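Local coordinates for protein alginate lyase, family PL7 (Zobellia galactanivorans, PDB 4BE3) that cleaves the seaweed polysaccharide alginate as an exolytic polysaccharide lyase of family 7, probably acting on poly-mannuronate among its substrates, at residues A[50-55]-A[287-292]; A[80-85]-A[187-192]; A[119-124]-A[136-141]; A[263-268]-A[275-280]. All blocks are in the same frame, centred on the assembly; numbering follows the deposited sequence.

Contact 1 of 4, residues A[50-55]-A[287-292]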
loop_
_atom_site.group_PDB
_atom_site.type_symbol
_atom_site.label_atom_id
_atom_site.label_comp_id
_atom_site.label_asym_id
_atom_site.label_seq_id
_atom_site.Cartn_x
_atom_site.Cartn_y
_atom_site.Cartn_z
ATOM N N LYS A 50 -13.771 18.659 -15.584
ATOM C CA LYS A 50 -14.930 19.547 -15.712
ATOM C C LYS A 50 -16.132 18.636 -15.557
ATOM O O LYS A 50 -16.135 17.466 -16.048
ATOM C CB LYS A 50 -14.856 20.198 -17.040
ATOM C CG LYS A 50 -16.037 21.251 -17.247
ATOM C CD LYS A 50 -15.960 21.804 -18.687
ATOM C CE LYS A 50 -17.008 22.935 -18.764
ATOM N NZ LYS A 50 -16.866 23.678 -20.056
ATOM N N THR A 51 -17.133 19.093 -14.804
ATOM C CA THR A 51 -18.307 18.238 -14.623
ATOM C C THR A 51 -19.569 19.115 -14.406
ATOM O O THR A 51 -19.493 20.127 -13.710
ATOM C CB THR A 51 -18.090 17.305 -13.399
ATOM O OG1 THR A 51 -19.229 16.483 -13.172
ATOM C CG2 THR A 51 -17.873 18.129 -12.049
ATOM N N PRO A 52 -20.702 18.655 -14.877
ATOM C CA PRO A 52 -21.895 19.530 -14.667
ATOM C C PRO A 52 -22.462 19.288 -13.276
ATOM O O PRO A 52 -22.005 18.372 -12.541
ATOM C CB PRO A 52 -22.888 18.935 -15.766
ATOM C CG PRO A 52 -22.537 17.424 -15.727
ATOM C CD PRO A 52 -21.037 17.454 -15.667
ATOM N N ASN A 53 -23.495 20.084 -12.918
ATOM C CA ASN A 53 -24.138 19.859 -11.663
ATOM C C ASN A 53 -24.981 18.558 -11.626
ATOM O O ASN A 53 -25.113 17.919 -10.600
ATOM C CB ASN A 53 -25.162 21.082 -11.501
ATOM C CG ASN A 53 -24.478 22.404 -11.086
ATOM O OD1 ASN A 53 -23.253 22.483 -10.863
ATOM N ND2 ASN A 53 -25.348 23.498 -10.999
ATOM N N SER A 54 -25.512 18.165 -12.824
ATOM C CA SER A 54 -26.282 16.967 -12.855
ATOM C C SER A 54 -25.889 16.170 -14.134
ATOM O O SER A 54 -26.194 16.589 -15.246
ATOM C CB SER A 54 -27.797 17.355 -12.802
ATOM O OG SER A 54 -28.547 16.195 -13.060
ATOM N N GLY A 55 -25.001 15.158 -13.975
ATOM C CA GLY A 55 -24.668 14.272 -15.192
ATOM C C GLY A 55 -25.088 12.880 -14.732
ATOM O O GLY A 55 -26.188 12.714 -14.169
ATOM N N ALA A 287 -24.734 19.873 -22.047
ATOM C CA ALA A 287 -24.391 21.039 -22.827
ATOM C C ALA A 287 -25.148 22.286 -22.323
ATOM O O ALA A 287 -24.542 23.336 -22.268
ATOM C CB ALA A 287 -24.761 20.814 -24.380
ATOM N N LYS A 288 -26.420 22.200 -21.926
ATOM C CA LYS A 288 -27.125 23.413 -21.436
ATOM C C LYS A 288 -26.552 23.895 -20.028
ATOM O O LYS A 288 -26.366 25.067 -19.790
ATOM C CB LYS A 288 -28.665 23.160 -21.250
ATOM C CG LYS A 288 -29.449 23.117 -22.537
ATOM C CD LYS A 288 -30.935 23.073 -22.161
ATOM C CE LYS A 288 -31.745 22.647 -23.417
ATOM N NZ LYS A 288 -32.714 21.520 -23.180
ATOM N N GLN A 289 -26.177 22.944 -19.189
ATOM C CA GLN A 289 -25.539 23.300 -17.903
ATOM C C GLN A 289 -24.181 23.985 -18.190
ATOM O O GLN A 289 -23.832 24.995 -17.621
ATOM C CB GLN A 289 -25.315 21.989 -17.101
ATOM C CG GLN A 289 -26.687 21.502 -16.541
ATOM C CD GLN A 289 -26.439 20.198 -15.835
ATOM O OE1 GLN A 289 -26.058 20.237 -14.678
ATOM N NE2 GLN A 289 -26.617 19.053 -16.498
ATOM N N TYR A 290 -23.444 23.466 -19.150
ATOM C CA TYR A 290 -22.177 24.081 -19.469
ATOM C C TYR A 290 -22.285 25.485 -20.025
ATOM O O TYR A 290 -21.357 26.277 -19.904
ATOM C CB TYR A 290 -21.311 23.222 -20.439
ATOM C CG TYR A 290 -20.585 22.068 -19.745
ATOM C CD1 TYR A 290 -20.788 21.831 -18.387
ATOM C CD2 TYR A 290 -19.887 21.112 -20.500
ATOM C CE1 TYR A 290 -20.129 20.688 -17.748
ATOM C CE2 TYR A 290 -19.258 20.015 -19.938
ATOM C CZ TYR A 290 -19.288 19.844 -18.567
ATOM O OH TYR A 290 -18.640 18.734 -18.045
ATOM N N ALA A 291 -23.388 25.762 -20.729
ATOM C CA ALA A 291 -23.583 27.061 -21.311
ATOM C C ALA A 291 -24.127 28.043 -20.323
ATOM O O ALA A 291 -24.161 29.272 -20.583
ATOM C CB ALA A 291 -24.572 26.942 -22.522
ATOM N N ASN A 292 -24.555 27.560 -19.168
ATOM C CA ASN A 292 -25.239 28.537 -18.219
ATOM C C ASN A 292 -24.603 28.471 -16.804
ATOM O O ASN A 292 -25.278 28.783 -15.797
ATOM C CB ASN A 292 -26.730 28.161 -18.109
ATOM C CG ASN A 292 -27.498 28.525 -19.403
ATOM O OD1 ASN A 292 -27.666 27.694 -20.318
ATOM N ND2 ASN A 292 -27.804 29.771 -19.537
HETATM O O HOH W 1 -18.617 25.711 -20.377
#
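The short helix 286-291 is fastened to the end of strand 44-52, at the margin of the jelly-roll sandwich of this family, by Tyr290 and Gln289, which reach across to Lys50, Pro52 and Ser54. Lys50 lies across one face of the Tyr290 ring. Its chain is extended, with CG anti to the backbone N (chi1 -177°), and its CE sits over the centre of the ring, 3.6 Å from the Tyr290 centroid. The ammonium group goes slightly further, Lys50 NZ standing 4.3 Å from the same centroid in a cation-pi contact, while a water accepts from NZ and donates to Tyr290 O. Pro52 packs more modestly, its CB 3.8 Å from Tyr290 CE1, and the phenol OH ends on the backbone oxygen of Asp34. Tyr295 extends the cluster, edge-to-face with Tyr290 and in a second cation-pi contact with Lys50.

Gln289 works differently, its amide clasping the backbone of one residue at two points. Ser54 N gives its hydrogen to Gln289 OE1 at 2.8 Å, on a lone pair in the carbonyl plane, and Gln289 NE2 returns a nearly straight bond (177°) to Ser54 O, also 2.8 Å long. An alanine in place of Tyr290 would probably deprive Lys50 of the ring under its chain, leaving Tyr295 as its aromatic neighbour, and leave Asp34 O without its phenol donor. The chemistry is thus divided: Gln289 fixes the turn after the strand through directional bonds, whereas Tyr290 shields the aliphatic part of a lysine whose charge is probably stabilised by the aromatic faces and the water.

Contact 2 of 4, residues A[80-85]-A[187-192]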
loop_
_atom_site.group_PDB
_atom_site.type_symbol
_atom_site.label_atom_id
_atom_site.label_comp_id
_atom_site.label_asym_id
_atom_site.label_seq_id
_atom_site.Cartn_x
_atom_site.Cartn_y
_atom_site.Cartn_z
ATOM N N GLY A 80 -0.151 6.812 3.222
ATOM C CA GLY A 80 -0.119 7.176 1.832
ATOM C C GLY A 80 -0.045 8.719 1.803
ATOM O O GLY A 80 -0.424 9.361 2.804
ATOM N N LYS A 81 0.402 9.242 0.708
ATOM C CA LYS A 81 0.522 10.742 0.573
ATOM C C LYS A 81 0.079 11.125 -0.756
ATOM O O LYS A 81 0.408 10.493 -1.828
ATOM C CB LYS A 81 2.007 11.106 0.777
ATOM C CG LYS A 81 2.204 12.628 0.727
ATOM C CD LYS A 81 3.709 13.010 0.722
ATOM C CE LYS A 81 4.335 12.611 2.041
ATOM N NZ LYS A 81 5.803 12.996 2.018
ATOM N N LEU A 82 -0.714 12.235 -0.820
ATOM C CA LEU A 82 -1.143 12.754 -2.058
ATOM C C LEU A 82 -0.731 14.249 -2.074
ATOM O O LEU A 82 -1.005 14.973 -1.100
ATOM C CB LEU A 82 -2.690 12.696 -2.174
ATOM C CG LEU A 82 -3.285 13.471 -3.341
ATOM C CD1 LEU A 82 -2.871 12.799 -4.738
ATOM C CD2 LEU A 82 -4.856 13.329 -3.216
ATOM N N ASN A 83 -0.058 14.706 -3.130
ATOM C CA ASN A 83 0.250 16.122 -3.318
ATOM C C ASN A 83 -0.411 16.637 -4.545
ATOM O O ASN A 83 -0.294 16.025 -5.637
ATOM C CB ASN A 83 1.810 16.261 -3.565
ATOM C CG ASN A 83 2.591 16.236 -2.252
ATOM O OD1 ASN A 83 2.712 17.294 -1.581
ATOM N ND2 ASN A 83 2.909 15.127 -1.785
ATOM N N ALA A 84 -1.093 17.812 -4.459
ATOM C CA ALA A 84 -1.656 18.381 -5.593
ATOM C C ALA A 84 -1.412 19.896 -5.685
ATOM O O ALA A 84 -1.294 20.559 -4.693
ATOM C CB ALA A 84 -3.185 18.173 -5.614
ATOM N N THR A 85 -1.276 20.430 -6.883
ATOM C CA THR A 85 -1.264 21.899 -7.069
ATOM C C THR A 85 -2.296 22.162 -8.101
ATOM O O THR A 85 -2.299 21.540 -9.196
ATOM C CB THR A 85 0.135 22.366 -7.572
ATOM O OG1 THR A 85 1.075 22.112 -6.482
ATOM C CG2 THR A 85 0.107 23.810 -7.826
ATOM N N PHE A 187 -3.304 26.988 -5.681
ATOM C CA PHE A 187 -2.940 26.605 -4.312
ATOM C C PHE A 187 -2.563 25.099 -4.339
ATOM O O PHE A 187 -2.815 24.420 -5.366
ATOM C CB PHE A 187 -4.118 26.870 -3.296
ATOM C CG PHE A 187 -5.403 26.140 -3.609
ATOM C CD1 PHE A 187 -6.269 26.688 -4.549
ATOM C CD2 PHE A 187 -5.691 24.938 -2.950
ATOM C CE1 PHE A 187 -7.517 26.046 -4.809
ATOM C CE2 PHE A 187 -6.949 24.285 -3.191
ATOM C CZ PHE A 187 -7.862 24.858 -4.101
ATOM N N SER A 188 -1.902 24.682 -3.262
ATOM C CA SER A 188 -1.443 23.288 -3.134
ATOM C C SER A 188 -2.054 22.680 -1.890
ATOM O O SER A 188 -2.216 23.379 -0.902
ATOM C CB SER A 188 0.103 23.356 -2.966
ATOM O OG SER A 188 0.562 23.862 -4.268
ATOM N N TYR A 189 -2.230 21.345 -1.861
ATOM C CA TYR A 189 -2.528 20.639 -0.674
ATOM C C TYR A 189 -1.618 19.386 -0.665
ATOM O O TYR A 189 -1.146 18.887 -1.740
ATOM C CB TYR A 189 -4.024 20.276 -0.550
ATOM C CG TYR A 189 -4.564 19.383 -1.589
ATOM C CD1 TYR A 189 -4.292 17.951 -1.501
ATOM C CD2 TYR A 189 -5.499 19.821 -2.503
ATOM C CE1 TYR A 189 -4.865 17.025 -2.427
ATOM C CE2 TYR A 189 -6.100 18.902 -3.475
ATOM C CZ TYR A 189 -5.738 17.500 -3.400
ATOM O OH TYR A 189 -6.393 16.679 -4.309
ATOM N N GLU A 190 -1.391 18.944 0.528
ATOM C CA GLU A 190 -0.812 17.601 0.733
ATOM C C GLU A 190 -1.580 16.902 1.775
ATOM O O GLU A 190 -1.824 17.484 2.882
ATOM C CB GLU A 190 0.648 17.802 1.236
ATOM C CG GLU A 190 1.364 16.422 1.517
ATOM C CD GLU A 190 2.797 16.642 1.987
ATOM O OE1 GLU A 190 3.680 16.960 1.206
ATOM O OE2 GLU A 190 3.001 16.656 3.243
ATOM N N ILE A 191 -1.970 15.641 1.498
ATOM C CA ILE A 191 -2.597 14.827 2.516
ATOM C C ILE A 191 -1.528 13.684 2.777
ATOM O O ILE A 191 -1.308 12.885 1.871
ATOM C CB ILE A 191 -3.819 14.130 2.010
ATOM C CG1 ILE A 191 -4.828 15.256 1.475
ATOM C CG2 ILE A 191 -4.473 13.212 3.169
ATOM C CD1 ILE A 191 -6.043 14.595 0.734
ATOM N N ASN A 192 -0.934 13.736 3.962
ATOM C CA ASN A 192 0.148 12.743 4.322
ATOM C C ASN A 192 -0.315 11.886 5.453
ATOM O O ASN A 192 -0.420 12.356 6.629
ATOM C CB ASN A 192 1.365 13.621 4.698
ATOM C CG ASN A 192 2.500 12.742 5.268
ATOM O OD1 ASN A 192 2.523 11.548 4.927
ATOM N ND2 ASN A 192 3.338 13.264 6.159
HETATM O O HOH W 2 5.913 15.659 1.483
#
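Lys81 NZ is held by two groups, the hydroxyl of Ser309 and a water to which it donates at 2.7 Å; that water passes a hydrogen on to Glu190 OE1, 2.6 Å away. The water links the two charged groups, since Lys81 NZ and Glu190 OE1 are 4.6 Å apart, too far for direct pairing. The bend of Lys81 at chi3 (-66°) puts CE 3.6 Å from Asn192 OD1, and Ser309 O in turn receives the Asn192 amide. At the other end of the same face, Thr85 OG1 and Ser188 OG share a hydrogen bond of 2.9 Å.

The two strands are antiparallel neighbours in the seven-stranded sheet of the jelly roll, and backbone bonds pair Leu82 with Ile191 and Ala84 with Tyr189. Side chains of these four residues point into the sandwich. Tyr189 CG stands between the backbone N and the carbonyl carbon (chi1 62°), and the ring lies against its cross-strand partner: Ala84 CB sits over one face, displaced toward the rim, 3.4 Å from Tyr189 CZ. Leu82 CD2 meets the ring at its edge, 3.8 Å from Tyr189 CE1. The phenol OH is hydrogen-bonded to Val107 O in the facing sheet.

Contact 3 of 4, residues A[119-124]-A[136-141]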
loop_
_atom_site.group_PDB
_atom_site.type_symbol
_atom_site.label_atom_id
_atom_site.label_comp_id
_atom_site.label_asym_id
_atom_site.label_seq_id
_atom_site.Cartn_x
_atom_site.Cartn_y
_atom_site.Cartn_z
ATOM N N GLU A 119 -15.828 9.313 4.052
ATOM C CA GLU A 119 -14.494 9.900 3.753
ATOM C C GLU A 119 -13.848 10.469 4.936
ATOM O O GLU A 119 -14.282 11.482 5.514
ATOM C CB GLU A 119 -14.749 11.091 2.775
ATOM C CG GLU A 119 -15.141 10.620 1.344
ATOM C CD GLU A 119 -16.618 10.612 1.014
ATOM O OE1 GLU A 119 -17.487 11.352 1.633
ATOM O OE2 GLU A 119 -16.965 9.735 0.224
ATOM N N PRO A 120 -12.687 9.939 5.325
ATOM C CA PRO A 120 -11.890 10.572 6.310
ATOM C C PRO A 120 -11.552 12.071 5.920
ATOM O O PRO A 120 -11.291 12.890 6.854
ATOM C CB PRO A 120 -10.549 9.706 6.289
ATOM C CG PRO A 120 -11.152 8.364 5.957
ATOM C CD PRO A 120 -12.188 8.625 4.872
ATOM N N ILE A 121 -11.474 12.358 4.617
ATOM C CA ILE A 121 -11.284 13.826 4.280
ATOM C C ILE A 121 -11.819 14.115 2.946
ATOM O O ILE A 121 -11.716 13.331 1.977
ATOM C CB ILE A 121 -9.789 14.267 4.328
ATOM C CG1 ILE A 121 -9.698 15.734 3.895
ATOM C CG2 ILE A 121 -8.863 13.413 3.398
ATOM C CD1 ILE A 121 -8.328 16.390 4.153
ATOM N N LYS A 122 -12.468 15.344 2.840
ATOM C CA LYS A 122 -12.841 15.835 1.528
ATOM C C LYS A 122 -12.352 17.339 1.603
ATOM O O LYS A 122 -12.637 18.028 2.633
ATOM C CB LYS A 122 -14.366 15.900 1.313
ATOM C CG LYS A 122 -14.865 14.459 1.046
ATOM C CD LYS A 122 -16.384 14.513 0.591
ATOM C CE LYS A 122 -17.291 14.993 1.757
ATOM N NZ LYS A 122 -17.328 14.227 3.059
ATOM N N ILE A 123 -11.576 17.745 0.636
ATOM C CA ILE A 123 -11.098 19.187 0.598
ATOM C C ILE A 123 -12.037 19.853 -0.417
ATOM O O ILE A 123 -12.169 19.463 -1.594
ATOM C CB ILE A 123 -9.648 19.248 0.106
ATOM C CG1 ILE A 123 -8.760 18.455 1.121
ATOM C CG2 ILE A 123 -9.200 20.675 -0.078
ATOM C CD1 ILE A 123 -7.271 18.331 0.510
ATOM N N PHE A 124 -12.597 21.009 0.056
ATOM C CA PHE A 124 -13.564 21.766 -0.781
ATOM C C PHE A 124 -12.992 23.124 -1.165
ATOM O O PHE A 124 -12.249 23.735 -0.368
ATOM C CB PHE A 124 -14.763 22.122 0.142
ATOM C CG PHE A 124 -15.676 20.977 0.482
ATOM C CD1 PHE A 124 -15.322 19.960 1.424
ATOM C CD2 PHE A 124 -16.995 20.992 -0.113
ATOM C CE1 PHE A 124 -16.224 18.941 1.767
ATOM C CE2 PHE A 124 -17.887 19.991 0.312
ATOM C CZ PHE A 124 -17.533 18.982 1.174
ATOM N N VAL A 136 -11.444 27.777 1.058
ATOM C CA VAL A 136 -10.958 26.334 1.010
ATOM C C VAL A 136 -11.118 25.805 2.398
ATOM O O VAL A 136 -10.741 26.480 3.411
ATOM C CB VAL A 136 -9.460 26.314 0.662
ATOM C CG1 VAL A 136 -8.929 24.816 0.793
ATOM C CG2 VAL A 136 -9.296 26.712 -0.852
ATOM N N PHE A 137 -11.771 24.641 2.549
ATOM C CA PHE A 137 -11.926 24.113 3.868
ATOM C C PHE A 137 -11.917 22.583 3.735
ATOM O O PHE A 137 -11.991 22.074 2.571
ATOM C CB PHE A 137 -13.293 24.481 4.536
ATOM C CG PHE A 137 -14.502 24.276 3.659
ATOM C CD1 PHE A 137 -15.179 23.004 3.700
ATOM C CD2 PHE A 137 -15.072 25.393 2.973
ATOM C CE1 PHE A 137 -16.422 22.770 2.985
ATOM C CE2 PHE A 137 -16.288 25.147 2.201
ATOM C CZ PHE A 137 -16.927 23.902 2.253
ATOM N N TRP A 138 -11.748 21.861 4.813
ATOM C CA TRP A 138 -11.755 20.388 4.642
ATOM C C TRP A 138 -12.669 19.752 5.656
ATOM O O TRP A 138 -12.766 20.247 6.777
ATOM C CB TRP A 138 -10.321 19.824 4.739
ATOM C CG TRP A 138 -9.728 19.970 6.104
ATOM C CD1 TRP A 138 -9.038 21.091 6.571
ATOM C CD2 TRP A 138 -9.680 18.958 7.171
ATOM N NE1 TRP A 138 -8.529 20.838 7.817
ATOM C CE2 TRP A 138 -8.896 19.571 8.243
ATOM C CE3 TRP A 138 -10.160 17.623 7.292
ATOM C CZ2 TRP A 138 -8.613 18.915 9.465
ATOM C CZ3 TRP A 138 -9.854 16.966 8.520
ATOM C CH2 TRP A 138 -9.127 17.595 9.559
ATOM N N ASN A 139 -13.321 18.655 5.284
ATOM C CA ASN A 139 -14.343 18.046 6.190
ATOM C C ASN A 139 -13.835 16.625 6.583
ATOM O O ASN A 139 -13.247 15.922 5.704
ATOM C CB ASN A 139 -15.598 17.760 5.397
ATOM C CG ASN A 139 -16.431 19.032 5.240
ATOM O OD1 ASN A 139 -15.885 20.120 5.408
ATOM N ND2 ASN A 139 -17.770 18.869 4.850
ATOM N N TYR A 140 -14.082 16.257 7.829
ATOM C CA TYR A 140 -13.793 14.874 8.308
ATOM C C TYR A 140 -15.169 14.268 8.467
ATOM O O TYR A 140 -16.012 14.878 9.197
ATOM C CB TYR A 140 -13.117 15.013 9.690
ATOM C CG TYR A 140 -12.982 13.625 10.322
ATOM C CD1 TYR A 140 -11.919 12.784 9.893
ATOM C CD2 TYR A 140 -13.902 13.199 11.317
ATOM C CE1 TYR A 140 -11.753 11.529 10.473
ATOM C CE2 TYR A 140 -13.770 11.916 11.906
ATOM C CZ TYR A 140 -12.671 11.108 11.412
ATOM O OH TYR A 140 -12.553 9.806 12.002
ATOM N N GLU A 141 -15.459 13.070 7.897
ATOM C CA GLU A 141 -16.760 12.477 8.162
ATOM C C GLU A 141 -16.584 11.357 9.172
ATOM O O GLU A 141 -15.597 10.542 9.071
ATOM C CB GLU A 141 -17.228 11.930 6.834
ATOM C CG GLU A 141 -18.565 11.159 7.035
ATOM C CD GLU A 141 -19.124 10.813 5.657
ATOM O OE1 GLU A 141 -18.395 10.415 4.673
ATOM O OE2 GLU A 141 -20.385 10.925 5.538
HETATM O O HOH W 3 -15.053 13.987 4.604
#
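Phe124 and Phe137 meet obliquely across the beta hairpin of strands 121-126 and 133-141. Phe124 CB lies over the Phe137 face, 3.6 Å from the ring centroid, whereas the two rings are nearly parallel (20°) but slid so far that they barely overlap. Farther along the Phe124 ring, CE1 touches Asn139 ND2 at 3.4 Å, the amide plane turned obliquely to the ring. An alanine at Phe124 would probably open a gap beside Asn139, whose amide would lose the ring atoms it touches.

On the other face of the hairpin, Ile121 CD1 meets Trp138 CE3 at 3.8 Å, the side chains crossing at about a right angle. Toward the hairpin's open end, Glu141 OE1 receives Glu119 N at 2.9 Å on its anti lone pair, and Glu119 OE1 takes the Lys122 ammonium. A water bridges the two strands: it accepts from Lys122 NZ and donates to Glu119 O and, at 2.9 Å, to Asn139 O. The second shell fixes the polar groups. Asp153 and Ser155 hold the two ends of the Asn139 amide, and Asp153 also forms a salt bridge with Lys122. On the side of the tartrate pocket, Glu119 OE2 is hydrogen-bonded to His111 ND1.

Contact 4 of 4, residues A[263-268]-A[275-280]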
loop_
_atom_site.group_PDB
_atom_site.type_symbol
_atom_site.label_atom_id
_atom_site.label_comp_id
_atom_site.label_asym_id
_atom_site.label_seq_id
_atom_site.Cartn_x
_atom_site.Cartn_y
_atom_site.Cartn_z
ATOM N N GLN A 263 -20.204 19.527 -5.703
ATOM C CA GLN A 263 -21.173 19.270 -4.648
ATOM C C GLN A 263 -22.422 20.124 -4.896
ATOM O O GLN A 263 -23.329 20.071 -4.068
ATOM C CB GLN A 263 -20.618 19.849 -3.344
ATOM C CG GLN A 263 -19.213 19.246 -3.057
ATOM C CD GLN A 263 -19.313 17.750 -2.779
ATOM O OE1 GLN A 263 -18.813 16.898 -3.651
ATOM N NE2 GLN A 263 -19.858 17.358 -1.693
ATOM N N THR A 264 -22.518 20.767 -6.047
ATOM C CA THR A 264 -23.819 21.443 -6.294
ATOM C C THR A 264 -24.660 20.559 -7.257
ATOM O O THR A 264 -24.243 20.194 -8.345
ATOM C CB THR A 264 -23.527 22.803 -7.038
ATOM O OG1 THR A 264 -22.737 23.642 -6.211
ATOM C CG2 THR A 264 -24.925 23.582 -7.173
ATOM N N ASN A 265 -25.788 20.133 -6.753
ATOM C CA ASN A 265 -26.740 19.290 -7.518
ATOM C C ASN A 265 -28.061 20.002 -7.662
ATOM O O ASN A 265 -28.236 21.155 -7.217
ATOM C CB ASN A 265 -26.923 17.971 -6.770
ATOM C CG ASN A 265 -27.291 18.220 -5.320
ATOM O OD1 ASN A 265 -28.392 18.727 -5.078
ATOM N ND2 ASN A 265 -26.388 17.837 -4.333
ATOM N N GLY A 266 -29.025 19.292 -8.258
ATOM C CA GLY A 266 -30.343 19.923 -8.432
ATOM C C GLY A 266 -31.372 19.339 -7.506
ATOM O O GLY A 266 -32.578 19.635 -7.688
ATOM N N LYS A 267 -30.954 18.665 -6.433
ATOM C CA LYS A 267 -31.912 18.120 -5.482
ATOM C C LYS A 267 -32.586 19.214 -4.670
ATOM O O LYS A 267 -32.012 20.273 -4.411
ATOM C CB LYS A 267 -31.238 17.071 -4.582
ATOM C CG LYS A 267 -30.698 15.897 -5.493
ATOM C CD LYS A 267 -30.007 14.911 -4.558
ATOM C CE LYS A 267 -31.039 13.887 -4.048
ATOM N NZ LYS A 267 -30.381 13.241 -2.851
ATOM N N SER A 268 -33.779 18.908 -4.191
ATOM C CA SER A 268 -34.560 19.885 -3.437
ATOM C C SER A 268 -33.972 20.110 -2.059
ATOM O O SER A 268 -33.768 19.145 -1.286
ATOM C CB SER A 268 -36.000 19.378 -3.266
ATOM O OG SER A 268 -36.622 19.250 -4.530
ATOM N N TRP A 275 -26.930 19.220 2.083
ATOM C CA TRP A 275 -26.275 18.710 0.827
ATOM C C TRP A 275 -27.130 18.812 -0.440
ATOM O O TRP A 275 -26.560 18.589 -1.496
ATOM C CB TRP A 275 -25.981 17.162 1.017
ATOM C CG TRP A 275 -25.026 16.938 2.137
ATOM C CD1 TRP A 275 -25.285 16.524 3.444
ATOM C CD2 TRP A 275 -23.550 17.088 2.072
ATOM N NE1 TRP A 275 -24.099 16.411 4.152
ATOM C CE2 TRP A 275 -23.053 16.780 3.396
ATOM C CE3 TRP A 275 -22.665 17.518 1.079
ATOM C CZ2 TRP A 275 -21.660 16.834 3.694
ATOM C CZ3 TRP A 275 -21.259 17.542 1.360
ATOM C CH2 TRP A 275 -20.773 17.205 2.621
ATOM N N SER A 276 -28.466 19.067 -0.352
ATOM C CA SER A 276 -29.289 19.154 -1.593
ATOM C C SER A 276 -29.429 20.631 -1.916
ATOM O O SER A 276 -30.063 21.341 -1.189
ATOM C CB SER A 276 -30.713 18.491 -1.371
ATOM O OG SER A 276 -30.372 17.072 -1.139
ATOM N N THR A 277 -28.754 21.044 -3.002
ATOM C CA THR A 277 -28.508 22.458 -3.195
ATOM C C THR A 277 -29.498 23.187 -4.132
ATOM O O THR A 277 -29.440 24.392 -4.232
ATOM C CB THR A 277 -27.109 22.621 -3.779
ATOM O OG1 THR A 277 -26.945 21.709 -4.906
ATOM C CG2 THR A 277 -26.080 22.112 -2.745
ATOM N N GLY A 278 -30.353 22.435 -4.824
ATOM C CA GLY A 278 -31.462 23.096 -5.587
ATOM C C GLY A 278 -30.930 24.046 -6.659
ATOM O O GLY A 278 -31.534 25.072 -6.893
ATOM N N ALA A 279 -29.835 23.702 -7.335
ATOM C CA ALA A 279 -29.268 24.551 -8.358
ATOM C C ALA A 279 -29.985 24.302 -9.692
ATOM O O ALA A 279 -30.793 23.344 -9.823
ATOM C CB ALA A 279 -27.808 24.118 -8.569
ATOM N N ASP A 280 -29.679 25.153 -10.656
ATOM C CA ASP A 280 -30.272 25.004 -11.988
ATOM C C ASP A 280 -29.520 23.877 -12.701
ATOM O O ASP A 280 -28.273 23.968 -12.761
ATOM C CB ASP A 280 -29.988 26.318 -12.771
ATOM C CG ASP A 280 -30.862 27.487 -12.244
ATOM O OD1 ASP A 280 -31.898 27.241 -11.571
ATOM O OD2 ASP A 280 -30.378 28.595 -12.423
HETATM O O HOH W 4 -23.957 18.147 -2.151
HETATM O O HOH W 5 -28.240 15.347 -1.347
HETATM O O HOH W 6 -32.205 15.175 -0.888
#
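This is a loop-to-loop contact, two irregular legs of the connection between strand 260-262 and helix 286-291 being tied together chiefly by Asn265 and Thr277. The Asn265 amide acts as the clasp. Asn265 OD1 accepts from Lys267 N at 2.9 Å, which makes an Asx turn, and also from Thr277 N at 3.1 Å; the two donors come from opposite faces of the amide plane. On the other branch, Asn265 ND2 donates to Trp275 O over 2.9 Å, in the plane of that carbonyl, and has a further partner in Asn63 OD1.

The backbone of Asn265 is engaged as well: its N gives a 2.7 Å bond to Thr277 OG1, and its O accepts from Ala279 N. With both amide ends and both backbone polar atoms engaged, this buried asparagine has little liberty to turn. Nearby, a water bridges Gln263 O and Trp275 O, donating to both.

Around this knot, Gln263 rests on Ser104 and Val106 of strand 104-112, while Trp275 and Gln263 both lean on Phe124 of strand 121-126, and Ala279 touches Asn53 just beyond strand 44-52.

Overall arrangement
The four contacts illustrate how a jelly roll is tied together. Contacts 2 and 3 lie in facing sheets, centres about 13 Å apart: Tyr189 and Ile191 of the seven-stranded sheet pack on Ile121 and Ile123 of the other, forming part of the interior of the sandwich. Contacts 1 and 4, their centres also about 13 Å apart, lie together at one end, meeting where Asn53 touches Thr264 and Ala279. Contact 4 reaches contact 3 through Trp275 and Phe124, whereas contacts 1 and 2 share a sheet with their centres about 27 Å apart. Along the chain, contact 1 encloses the rest, contact 3 lies within contact 2, and contact 4 follows both, so distant sequence is gathered around one core.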